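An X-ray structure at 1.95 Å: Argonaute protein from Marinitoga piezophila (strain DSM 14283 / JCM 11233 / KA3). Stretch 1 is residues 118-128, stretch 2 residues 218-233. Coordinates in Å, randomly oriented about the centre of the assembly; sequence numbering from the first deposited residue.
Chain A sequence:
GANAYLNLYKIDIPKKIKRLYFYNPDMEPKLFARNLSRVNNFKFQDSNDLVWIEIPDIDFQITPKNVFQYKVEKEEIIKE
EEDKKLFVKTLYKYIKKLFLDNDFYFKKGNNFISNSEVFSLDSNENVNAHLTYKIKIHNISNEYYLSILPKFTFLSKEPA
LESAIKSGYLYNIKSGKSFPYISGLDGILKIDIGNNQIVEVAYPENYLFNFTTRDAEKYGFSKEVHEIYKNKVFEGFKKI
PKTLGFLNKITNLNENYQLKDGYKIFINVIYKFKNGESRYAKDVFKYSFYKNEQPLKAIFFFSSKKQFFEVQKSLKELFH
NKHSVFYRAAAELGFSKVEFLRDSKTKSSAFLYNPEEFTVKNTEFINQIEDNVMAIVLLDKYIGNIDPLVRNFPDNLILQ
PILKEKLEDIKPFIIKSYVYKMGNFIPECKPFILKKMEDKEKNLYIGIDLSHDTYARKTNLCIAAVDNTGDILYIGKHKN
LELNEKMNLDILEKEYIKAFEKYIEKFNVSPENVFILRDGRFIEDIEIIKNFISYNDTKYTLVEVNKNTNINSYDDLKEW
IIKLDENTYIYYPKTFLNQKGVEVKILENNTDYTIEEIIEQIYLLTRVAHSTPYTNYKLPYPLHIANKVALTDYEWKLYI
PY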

# COMPACT_ATOMS: atom_id res chain seq x y z
N VAL A 118 -6.32 -27.32 8.91
CA VAL A 118 -5.13 -26.91 9.64
C VAL A 118 -4.13 -28.06 9.62
O VAL A 118 -4.52 -29.22 9.77
N PHE A 119 -2.86 -27.74 9.43
CA PHE A 119 -1.80 -28.73 9.55
C PHE A 119 -0.58 -28.10 10.20
O PHE A 119 -0.23 -26.95 9.91
N SER A 120 0.05 -28.85 11.10
CA SER A 120 1.28 -28.39 11.72
C SER A 120 2.42 -28.43 10.71
O SER A 120 2.49 -29.33 9.87
N LEU A 121 3.30 -27.44 10.78
CA LEU A 121 4.41 -27.36 9.85
C LEU A 121 5.44 -28.44 10.16
O LEU A 121 5.83 -28.63 11.32
N ASP A 122 5.87 -29.16 9.12
CA ASP A 122 6.96 -30.11 9.28
C ASP A 122 8.20 -29.43 9.85
O ASP A 122 8.91 -30.00 10.68
N SER A 123 8.46 -28.19 9.41
CA SER A 123 9.69 -27.51 9.80
C SER A 123 9.66 -27.09 11.26
O SER A 123 10.69 -27.14 11.95
N ASN A 124 8.50 -26.67 11.77
CA ASN A 124 8.39 -26.22 13.15
C ASN A 124 7.11 -26.80 13.74
O ASN A 124 6.00 -26.45 13.31
N GLU A 125 7.27 -27.68 14.73
CA GLU A 125 6.13 -28.42 15.27
C GLU A 125 5.14 -27.50 15.98
O GLU A 125 3.95 -27.81 16.06
N ASN A 126 5.61 -26.36 16.48
CA ASN A 126 4.78 -25.48 17.29
C ASN A 126 4.01 -24.45 16.46
O ASN A 126 3.40 -23.54 17.04
N VAL A 127 4.01 -24.56 15.14
CA VAL A 127 3.35 -23.60 14.27
C VAL A 127 2.25 -24.31 13.49
O VAL A 127 2.48 -25.38 12.92
N ASN A 128 1.06 -23.71 13.47
CA ASN A 128 -0.08 -24.22 12.72
C ASN A 128 -0.29 -23.39 11.46
O ASN A 128 -0.28 -22.15 11.52
N LYS A 218 12.80 -15.44 10.13
CA LYS A 218 13.55 -15.22 11.37
C LYS A 218 13.68 -16.51 12.17
O LYS A 218 14.77 -16.84 12.66
N TYR A 219 12.59 -17.26 12.31
CA TYR A 219 12.59 -18.49 13.09
C TYR A 219 12.84 -19.73 12.25
O TYR A 219 12.67 -20.85 12.75
N GLY A 220 13.22 -19.56 10.98
CA GLY A 220 13.78 -20.66 10.22
C GLY A 220 12.80 -21.66 9.65
O GLY A 220 13.15 -22.83 9.48
N PHE A 221 11.57 -21.23 9.33
CA PHE A 221 10.63 -22.11 8.65
C PHE A 221 10.01 -21.44 7.42
O PHE A 221 8.95 -21.87 6.96
N SER A 222 10.67 -20.42 6.87
CA SER A 222 10.16 -19.75 5.68
C SER A 222 10.17 -20.64 4.44
O SER A 222 9.40 -20.38 3.50
N LYS A 223 11.01 -21.67 4.41
CA LYS A 223 11.03 -22.57 3.25
C LYS A 223 9.69 -23.27 3.10
O LYS A 223 9.11 -23.30 2.00
N GLU A 224 9.17 -23.85 4.19
CA GLU A 224 7.87 -24.49 4.11
C GLU A 224 6.76 -23.47 3.90
O GLU A 224 5.76 -23.77 3.23
N VAL A 225 6.92 -22.26 4.43
CA VAL A 225 5.94 -21.20 4.19
C VAL A 225 5.89 -20.85 2.71
O VAL A 225 4.81 -20.64 2.14
N HIS A 226 7.06 -20.80 2.06
CA HIS A 226 7.09 -20.50 0.63
C HIS A 226 6.52 -21.65 -0.19
O HIS A 226 5.75 -21.43 -1.14
N GLU A 227 6.87 -22.90 0.16
CA GLU A 227 6.35 -24.05 -0.57
C GLU A 227 4.82 -24.08 -0.53
O GLU A 227 4.17 -24.25 -1.56
N ILE A 228 4.25 -23.90 0.66
CA ILE A 228 2.80 -23.92 0.82
C ILE A 228 2.15 -22.87 -0.08
O ILE A 228 1.13 -23.12 -0.73
N TYR A 229 2.74 -21.67 -0.14
CA TYR A 229 2.16 -20.61 -0.95
C TYR A 229 2.27 -20.89 -2.44
O TYR A 229 1.46 -20.35 -3.22
N LYS A 230 3.22 -21.73 -2.87
CA LYS A 230 3.51 -21.86 -4.29
C LYS A 230 2.50 -22.77 -5.01
O LYS A 230 1.86 -22.35 -5.98
N ASN A 231 2.35 -24.01 -4.54
CA ASN A 231 1.47 -24.96 -5.22
C ASN A 231 0.48 -25.57 -4.23
O ASN A 231 0.09 -26.73 -4.38
N LYS A 232 0.08 -24.82 -3.20
CA LYS A 232 -0.98 -25.24 -2.29
C LYS A 232 -2.01 -24.14 -2.07
O LYS A 232 -2.91 -24.31 -1.24
N VAL A 233 -1.89 -23.00 -2.77
CA VAL A 233 -2.95 -22.00 -2.78
C VAL A 233 -3.94 -22.28 -3.91
O VAL A 233 -5.13 -22.01 -3.77

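The contact is a helix laid against a strand-turn-strand segment, burying 508 Å² summed over both sides. Its polar centre is Glu 224, whose CA-to-CB bond points toward the first stretch. With chi1 -161° (t) and chi2 176° (t) the side chain is extended, and chi3 of -2° sets the carboxylate to meet two successive backbone amides. Asp 122 N donates to Glu 224 OE2 at 2.9 Å (N-H...O angle 147°), and Ser 123 N donates to Glu 224 OE1 at 2.7 Å (161°). Asp 122 N also lies 3.0 Å from Glu 224 OE1, but the angle is too poor for a bond. The arrangement has a cost: Asp 122 OD2 comes within 3.2 Å of Glu 224 OE2, two acceptors of like charge, on a side chain (chi1 m) whose CB points sideways.

Apolar packing lies beside this clamp. Leu 121, in the m,t rotamer (-74°, 175°), spreads its methyls over different partners: CD1 reaches Phe 221 CD2 at 3.4 Å, while CD2 lies 3.5 Å from Ile 228 CD1 and 3.4 Å from Glu 224 CD, so the leucine also covers the carboxylate carbon. Ile 228 (chi1 m, chi2 t) directs its CD1 into the contact, where it meets Phe 119 CE1 at 3.6 Å, near the plane of that ring and at its edge.

Phe 119 adopts p (59°) with chi2 89°. One face of its ring receives Lys 232: NZ stands 4.1 Å from the centroid of the Phe 119 ring and 25° off the ring normal, a cation-pi geometry. The lysine spans the distance by full extension, all four chi angles being t.

Phe 221 occupies the N-cap position, and its side chain is buried, also with chi1 p (60°) and chi2 -88°. Val 127 CG2 sits over one ring face, 4.2 Å from Phe 221 CZ; chi1 of the valine is t. Asn 124 ND2 approaches Phe 221 CD1 obliquely at 4.2 Å. The other end of that amide has a turn-stabilising role, since Asn 126 N donates to Asn 124 OD1 (3.2 Å, 151°) within the type I turn from Asn 124 to Val 127.

Ser 123, with chi1 t (170°), brings OG to 3.2 Å from Phe 221 CB and 3.4 Å from Gly 220 O. A water links the stretches here: it accepts from Glu 224 N, with 2.7 Å between that nitrogen and the water O, and makes a weak bond with Ser 123 OG, 3.4 Å from the same water O.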

# COMPACT_ATOMS: atom_id res chain seq x y z
CB VAL A 118 -5.46 -26.51 11.09
CG1 VAL A 118 -4.28 -25.80 11.74
CG2 VAL A 118 -6.71 -25.64 11.14
CB PHE A 119 -1.43 -29.35 8.19
CG PHE A 119 -0.96 -28.36 7.16
CD1 PHE A 119 0.38 -28.01 7.06
CD2 PHE A 119 -1.86 -27.79 6.27
CE1 PHE A 119 0.81 -27.11 6.11
CE2 PHE A 119 -1.43 -26.89 5.31
CZ PHE A 119 -0.10 -26.55 5.23
CB SER A 120 1.62 -29.27 12.93
OG SER A 120 2.80 -28.81 13.59
CB LEU A 121 5.07 -25.98 9.93
CG LEU A 121 4.31 -24.81 9.31
CD1 LEU A 121 5.03 -23.50 9.57
CD2 LEU A 121 4.15 -25.02 7.82
CB ASP A 122 7.29 -30.77 7.94
CG ASP A 122 6.08 -31.39 7.28
OD1 ASP A 122 5.26 -32.03 7.98
OD2 ASP A 122 5.94 -31.24 6.05
CB SER A 123 9.91 -26.30 8.89
OG SER A 123 10.96 -25.48 9.39
CB ASN A 124 8.39 -24.70 13.24
CG ASN A 124 8.76 -24.20 14.62
OD1 ASN A 124 8.16 -24.60 15.62
ND2 ASN A 124 9.77 -23.34 14.70
CB GLU A 125 6.62 -29.51 16.22
CG GLU A 125 5.58 -30.54 16.59
CD GLU A 125 5.16 -31.42 15.43
OE1 GLU A 125 5.78 -31.34 14.35
OE2 GLU A 125 4.21 -32.21 15.60
CB ASN A 126 5.64 -24.76 18.33
CG ASN A 126 6.35 -25.72 19.27
OD1 ASN A 126 5.78 -26.16 20.27
ND2 ASN A 126 7.59 -26.05 18.95
CB VAL A 127 4.34 -22.91 13.31
CG1 VAL A 127 3.61 -21.91 12.43
CG2 VAL A 127 5.45 -22.23 14.09
CB ASN A 128 -1.35 -24.21 13.57
CG ASN A 128 -1.54 -25.49 14.35
OD1 ASN A 128 -1.98 -25.47 15.50
ND2 ASN A 128 -1.21 -26.62 13.73
CB LYS A 218 12.86 -14.13 12.19
CG LYS A 218 13.63 -13.71 13.43
CD LYS A 218 12.87 -12.65 14.20
CE LYS A 218 13.58 -12.32 15.49
NZ LYS A 218 13.95 -13.56 16.22
CB TYR A 219 11.27 -18.61 13.86
CG TYR A 219 10.97 -17.38 14.68
CD1 TYR A 219 11.70 -17.09 15.82
CD2 TYR A 219 9.96 -16.50 14.31
CE1 TYR A 219 11.43 -15.96 16.57
CE2 TYR A 219 9.69 -15.36 15.05
CZ TYR A 219 10.43 -15.10 16.18
OH TYR A 219 10.16 -13.98 16.92
CB PHE A 221 9.54 -22.61 9.60
CG PHE A 221 8.71 -21.52 10.22
CD1 PHE A 221 9.10 -20.91 11.40
CD2 PHE A 221 7.51 -21.14 9.64
CE1 PHE A 221 8.32 -19.93 11.98
CE2 PHE A 221 6.72 -20.15 10.22
CZ PHE A 221 7.13 -19.55 11.39
CB SER A 222 10.97 -18.48 5.40
OG SER A 222 12.36 -18.76 5.38
CB LYS A 223 12.17 -23.58 3.39
CG LYS A 223 11.98 -24.83 2.54
CD LYS A 223 13.26 -25.65 2.46
CE LYS A 223 13.02 -27.01 1.81
NZ LYS A 223 12.52 -28.01 2.79
CB GLU A 224 7.61 -25.31 5.38
CG GLU A 224 6.52 -26.36 5.22
CD GLU A 224 6.35 -27.22 6.46
OE1 GLU A 224 7.11 -27.02 7.43
OE2 GLU A 224 5.45 -28.08 6.46
CB VAL A 225 6.26 -19.97 5.06
CG1 VAL A 225 5.36 -18.79 4.68
CG2 VAL A 225 6.10 -20.30 6.53
CB HIS A 226 8.52 -20.19 0.19
CG HIS A 226 9.03 -18.88 0.68
ND1 HIS A 226 8.22 -17.77 0.83
CD2 HIS A 226 10.27 -18.49 1.06
CE1 HIS A 226 8.94 -16.76 1.28
NE2 HIS A 226 10.19 -17.16 1.43
CB GLU A 227 6.92 -25.34 0.02
CG GLU A 227 8.31 -25.69 -0.46
CD GLU A 227 9.05 -26.61 0.49
OE1 GLU A 227 8.46 -27.00 1.52
OE2 GLU A 227 10.22 -26.93 0.21
CB ILE A 228 2.42 -23.71 2.29
CG1 ILE A 228 2.81 -24.94 3.10
CG2 ILE A 228 0.94 -23.41 2.45
CD1 ILE A 228 2.90 -24.68 4.57
CB TYR A 229 2.83 -19.27 -0.63
CG TYR A 229 2.03 -18.40 0.31
CD1 TYR A 229 0.84 -17.81 -0.10
CD2 TYR A 229 2.46 -18.15 1.61
CE1 TYR A 229 0.11 -17.00 0.75
CE2 TYR A 229 1.73 -17.34 2.47
CZ TYR A 229 0.56 -16.77 2.03
OH TYR A 229 -0.18 -15.97 2.87
CB LYS A 230 4.94 -22.37 -4.50
CG LYS A 230 5.38 -22.34 -5.95
CD LYS A 230 6.66 -23.14 -6.17
CE LYS A 230 7.17 -22.99 -7.59
NZ LYS A 230 6.16 -23.35 -8.62
CB ASN A 231 2.28 -26.05 -5.92
CG ASN A 231 3.36 -25.48 -6.83
OD1 ASN A 231 4.55 -25.50 -6.50
ND2 ASN A 231 2.94 -24.96 -7.98
CB LYS A 232 -0.40 -25.71 -0.95
CG LYS A 232 -1.23 -26.76 -0.22
CD LYS A 232 -0.48 -27.25 1.00
CE LYS A 232 -1.09 -28.52 1.55
NZ LYS A 232 -0.18 -29.19 2.51
CB VAL A 233 -2.34 -20.59 -2.92
CG1 VAL A 233 -3.43 -19.54 -3.15
CG2 VAL A 233 -1.52 -20.24 -1.69
O HOH W 1 10.83 -24.83 6.07